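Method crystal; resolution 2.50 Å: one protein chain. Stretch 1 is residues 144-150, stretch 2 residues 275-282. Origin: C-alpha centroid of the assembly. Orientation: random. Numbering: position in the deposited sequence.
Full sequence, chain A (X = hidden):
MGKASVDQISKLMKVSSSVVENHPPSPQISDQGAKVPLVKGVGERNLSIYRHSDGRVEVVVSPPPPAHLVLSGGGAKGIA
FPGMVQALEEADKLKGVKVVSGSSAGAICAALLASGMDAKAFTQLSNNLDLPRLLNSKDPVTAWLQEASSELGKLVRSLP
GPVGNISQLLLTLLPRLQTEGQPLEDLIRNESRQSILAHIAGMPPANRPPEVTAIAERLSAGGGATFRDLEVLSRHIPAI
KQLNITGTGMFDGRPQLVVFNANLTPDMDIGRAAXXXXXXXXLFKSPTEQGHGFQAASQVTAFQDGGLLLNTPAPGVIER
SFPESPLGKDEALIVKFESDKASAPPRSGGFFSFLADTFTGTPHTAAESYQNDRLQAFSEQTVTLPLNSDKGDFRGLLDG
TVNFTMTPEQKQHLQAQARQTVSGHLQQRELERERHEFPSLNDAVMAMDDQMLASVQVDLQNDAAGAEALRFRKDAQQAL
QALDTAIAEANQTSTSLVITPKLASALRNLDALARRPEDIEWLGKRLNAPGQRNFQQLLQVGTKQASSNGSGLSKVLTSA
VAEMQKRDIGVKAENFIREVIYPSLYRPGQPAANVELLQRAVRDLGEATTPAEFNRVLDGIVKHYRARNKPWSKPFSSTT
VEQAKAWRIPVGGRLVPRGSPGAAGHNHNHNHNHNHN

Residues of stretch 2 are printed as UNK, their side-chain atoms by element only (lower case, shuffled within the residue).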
ATOM      1  N   TRP A 144     -12.819 -11.720  16.240  1.00 42.34           N
ATOM      2  CA  TRP A 144     -13.080 -10.355  15.856  1.00 45.29           C
ATOM      3  C   TRP A 144     -13.997 -10.269  14.638  1.00 47.46           C
ATOM      4  O   TRP A 144     -14.858  -9.377  14.560  1.00 51.43           O
ATOM      5  CB  TRP A 144     -11.784  -9.629  15.565  1.00 46.68           C
ATOM      6  CG  TRP A 144     -12.007  -8.235  15.174  1.00 48.55           C
ATOM      7  CD1 TRP A 144     -12.184  -7.180  16.003  1.00 52.02           C
ATOM      8  CD2 TRP A 144     -12.073  -7.728  13.849  1.00 45.92           C
ATOM      9  NE1 TRP A 144     -12.366  -6.021  15.273  1.00 51.96           N
ATOM     10  CE2 TRP A 144     -12.298  -6.334  13.942  1.00 47.91           C
ATOM     11  CE3 TRP A 144     -11.948  -8.307  12.598  1.00 44.92           C
ATOM     12  CZ2 TRP A 144     -12.402  -5.509  12.824  1.00 47.26           C
ATOM     13  CZ3 TRP A 144     -12.070  -7.485  11.468  1.00 49.12           C
ATOM     14  CH2 TRP A 144     -12.300  -6.101  11.596  1.00 49.49           C
ATOM     15  N   LEU A 145     -13.815 -11.178  13.692  1.00 44.44           N
ATOM     16  CA  LEU A 145     -14.642 -11.170  12.536  1.00 47.27           C
ATOM     17  C   LEU A 145     -16.108 -11.373  12.838  1.00 53.63           C
ATOM     18  O   LEU A 145     -16.938 -10.729  12.198  1.00 60.69           O
ATOM     19  CB  LEU A 145     -14.136 -12.152  11.505  1.00 48.10           C
ATOM     20  CG  LEU A 145     -12.976 -11.571  10.720  1.00 49.80           C
ATOM     21  CD1 LEU A 145     -12.134 -12.672  10.126  1.00 52.16           C
ATOM     22  CD2 LEU A 145     -13.494 -10.625   9.644  1.00 52.25           C
ATOM     23  N   GLN A 146     -16.461 -12.220  13.803  1.00 60.78           N
ATOM     24  CA  GLN A 146     -17.897 -12.329  14.162  1.00 70.25           C
ATOM     25  C   GLN A 146     -18.425 -11.039  14.781  1.00 70.32           C
ATOM     26  O   GLN A 146     -19.419 -10.492  14.308  1.00 75.44           O
ATOM     27  CB  GLN A 146     -18.212 -13.495  15.082  1.00 76.45           C
ATOM     28  CG  GLN A 146     -18.491 -14.815  14.366  1.00 88.88           C
ATOM     29  CD  GLN A 146     -17.218 -15.544  13.944  1.00103.97           C
ATOM     30  OE1 GLN A 146     -16.198 -15.492  14.641  1.00126.15           O
ATOM     31  NE2 GLN A 146     -17.284 -16.269  12.827  1.00103.94           N
ATOM     32  N   GLU A 147     -17.729 -10.517  15.786  1.00 71.38           N
ATOM     33  CA  GLU A 147     -18.199  -9.319  16.489  1.00 72.36           C
ATOM     34  C   GLU A 147     -18.254  -8.062  15.621  1.00 63.05           C
ATOM     35  O   GLU A 147     -19.205  -7.285  15.714  1.00 61.58           O
ATOM     36  CB  GLU A 147     -17.364  -9.039  17.734  1.00 80.14           C
ATOM     37  CG  GLU A 147     -17.640 -10.000  18.894  1.00 95.14           C
ATOM     38  CD  GLU A 147     -16.808 -11.286  18.840  1.00102.83           C
ATOM     39  OE1 GLU A 147     -15.564 -11.179  18.946  1.00112.47           O
ATOM     40  OE2 GLU A 147     -17.385 -12.405  18.742  1.00 98.79           O
ATOM     41  N   ALA A 148     -17.287  -7.906  14.732  1.00 54.51           N
ATOM     42  CA  ALA A 148     -17.159  -6.688  13.936  1.00 52.25           C
ATOM     43  C   ALA A 148     -17.921  -6.673  12.613  1.00 54.51           C
ATOM     44  O   ALA A 148     -17.938  -5.650  11.899  1.00 50.06           O
ATOM     45  CB  ALA A 148     -15.696  -6.458  13.654  1.00 52.15           C
ATOM     46  N   SER A 149     -18.532  -7.798  12.273  1.00 54.31           N
ATOM     47  CA  SER A 149     -19.178  -7.923  11.007  1.00 52.76           C
ATOM     48  C   SER A 149     -20.189  -6.804  10.697  1.00 55.58           C
ATOM     49  O   SER A 149     -20.205  -6.299   9.575  1.00 52.28           O
ATOM     50  CB  SER A 149     -19.840  -9.290  10.882  1.00 53.57           C
ATOM     51  OG  SER A 149     -21.089  -9.296  11.533  1.00 54.94           O
ATOM     52  N   SER A 150     -21.026  -6.409  11.646  1.00 56.73           N
ATOM     53  CA  SER A 150     -22.004  -5.354  11.333  1.00 57.99           C
ATOM     54  C   SER A 150     -21.368  -4.015  10.910  1.00 57.33           C
ATOM     55  O   SER A 150     -21.722  -3.420   9.869  1.00 65.54           O
ATOM     56  CB  SER A 150     -22.933  -5.110  12.502  1.00 63.04           C
ATOM     57  OG  SER A 150     -23.521  -3.813  12.396  1.00 72.60           O
ATOM     58  N   UNK A 275      -6.690 -17.735   6.545  1.00 32.51           N
ATOM     59  CA  UNK A 275      -7.320 -17.824   7.830  1.00 35.31           C
ATOM     60  C   UNK A 275      -8.634 -17.047   7.786  1.00 35.53           C
ATOM     61  O   UNK A 275      -9.663 -17.520   8.293  1.00 34.57           O
ATOM     62  c   UNK A 275      -6.407 -17.237   8.901  1.00 38.41           C
ATOM     63  c   UNK A 275      -6.061 -16.177  11.114  1.00 45.46           C
ATOM     64  c   UNK A 275      -7.135 -18.419  11.000  1.00 44.15           C
ATOM     65  c   UNK A 275      -7.000 -17.065  10.307  1.00 41.34           C
ATOM     66  N   UNK A 276      -8.565 -15.835   7.219  1.00 34.44           N
ATOM     67  CA  UNK A 276      -9.715 -14.927   7.148  1.00 36.74           C
ATOM     68  C   UNK A 276     -10.781 -15.626   6.336  1.00 33.22           C
ATOM     69  O   UNK A 276     -11.966 -15.689   6.702  1.00 29.84           O
ATOM     70  c   UNK A 276      -8.330 -11.834   7.819  1.00 41.67           C
ATOM     71  c   UNK A 276      -9.392 -13.637   6.363  1.00 40.07           C
ATOM     72  c   UNK A 276      -8.125 -12.954   6.878  1.00 39.91           C
ATOM     73  c   UNK A 276     -10.608 -12.698   6.339  1.00 42.45           C
ATOM     74  N   UNK A 277     -10.333 -16.164   5.227  1.00 29.01           N
ATOM     75  CA  UNK A 277     -11.227 -16.806   4.330  1.00 31.01           C
ATOM     76  C   UNK A 277     -12.006 -17.869   5.020  1.00 30.66           C
ATOM     77  O   UNK A 277     -13.203 -17.945   4.888  1.00 30.92           O
ATOM     78  o   UNK A 277     -11.273 -18.137   2.346  1.00 42.93           O
ATOM     79  c   UNK A 277     -10.442 -17.379   3.170  1.00 33.57           C
ATOM     80  N   UNK A 278     -11.323 -18.693   5.792  1.00 35.43           N
ATOM     81  CA  UNK A 278     -11.977 -19.790   6.459  1.00 33.40           C
ATOM     82  C   UNK A 278     -12.897 -19.399   7.602  1.00 34.88           C
ATOM     83  O   UNK A 278     -13.771 -20.151   7.955  1.00 35.76           O
ATOM     84  N   UNK A 279     -12.699 -18.229   8.184  1.00 34.47           N
ATOM     85  CA  UNK A 279     -13.483 -17.807   9.327  1.00 35.85           C
ATOM     86  C   UNK A 279     -14.551 -16.840   9.023  1.00 39.75           C
ATOM     87  O   UNK A 279     -14.960 -16.129   9.935  1.00 44.59           O
ATOM     88  c   UNK A 279     -12.588 -17.076  10.277  1.00 37.05           C
ATOM     89  N   UNK A 280     -14.947 -16.650   7.775  1.00 45.10           N
ATOM     90  CA  UNK A 280     -15.947 -15.567   7.544  1.00 46.84           C
ATOM     91  C   UNK A 280     -17.267 -15.721   8.358  1.00 50.08           C
ATOM     92  O   UNK A 280     -17.765 -16.838   8.565  1.00 54.18           O
ATOM     93  c   UNK A 280     -14.892 -14.840   5.483  1.00 36.50           C
ATOM     94  c   UNK A 280     -14.844 -15.072   4.015  1.00 37.86           C
ATOM     95  c   UNK A 280     -14.787 -13.383   5.781  1.00 38.63           C
ATOM     96  c   UNK A 280     -16.175 -15.363   6.068  1.00 41.39           C
ATOM     97  N   UNK A 281     -17.782 -14.594   8.892  1.00 50.12           N
ATOM     98  CA  UNK A 281     -18.980 -14.627   9.709  1.00 49.15           C
ATOM     99  C   UNK A 281     -20.200 -15.070   8.928  1.00 45.93           C
ATOM    100  O   UNK A 281     -20.378 -14.638   7.774  1.00 45.94           O
ATOM    101  c   UNK A 281     -19.164 -13.150  10.110  1.00 48.92           C
ATOM    102  c   UNK A 281     -18.532 -12.371   9.014  1.00 44.18           C
ATOM    103  c   UNK A 281     -17.343 -13.201   8.650  1.00 48.68           C
ATOM    104  N   UNK A 282     -20.958 -15.987   9.515  1.00 43.74           N
ATOM    105  CA  UNK A 282     -22.301 -16.325   9.072  1.00 41.53           C
ATOM    106  C   UNK A 282     -23.137 -15.348   9.862  1.00 43.54           C
ATOM    107  O   UNK A 282     -24.260 -15.017   9.498  1.00 52.67           O
TER

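Position 275 carries four side-chain carbons, and the chain forks at the second. Its side chain makes no contact with stretch 1. A fork at the second carbon identifies Leu 275.

Position 276 also has four carbons, but the fork comes at the first, and one arm is two carbons long. Its CA-to-CB bond points sideways, yet the end of the side chain comes nearer. The one-carbon arm lies 4.1 Å from CD1 of Leu 145. This is Ile 276, and the touching atom is CG2.

Position 277 has one carbon followed by one oxygen. Its CA-to-CB bond points away from stretch 1, and the oxygen is hydrogen-bonded elsewhere in the structure. The residue is Ser 277.

Position 278 has no side-chain atoms and is Gly 278. It makes no contact, and a CB placed here would have nothing of stretch 1 within 5.5 Å.

Position 279 has a single side-chain carbon, and its CA-to-CB bond points toward stretch 1. This CB is 4.4 Å from CD1 of Leu 145. One carbon and no more means Ala 279. It is the first residue to leave helical phi/psi, although its N still donates to O of Ile 276 at 3.0 Å.

Position 280 has four carbons, forked at the second. The CA-to-CB bond points away, but the end of the side chain comes nearer. It is Leu 280.

Position 281 has three carbons that close a ring onto the backbone N. The CA-to-CB bond points toward stretch 1, and one ring carbon is 3.8 Å from CB of Ser 149. Such a ring is Pro 281, and that carbon is CG. Its CD is 4.4 Å from CB of Leu 145, and its CB is 3.9 Å from O of Leu 145.

Position 282 has no side-chain atoms and is Gly 282. A CB would point away.

The contact is apolar packing, with no hydrogen bonds between the stretches. Leu 145 points toward stretch 2 and meets Ile 276, Ala 279 and Pro 281. Once the chain leaves the helix, it brings Pro 281 close to stretch 1; its CA is 5.1 Å from CA of Gln 146. The ring then packs against Leu 145 and Ser 149, one helical turn apart. Gln 146 adds cover at the exposed margin, but its side chain is poorly ordered. Together the stretches bury 288 Å².

Stretch 2 (275-282) LISGALPG
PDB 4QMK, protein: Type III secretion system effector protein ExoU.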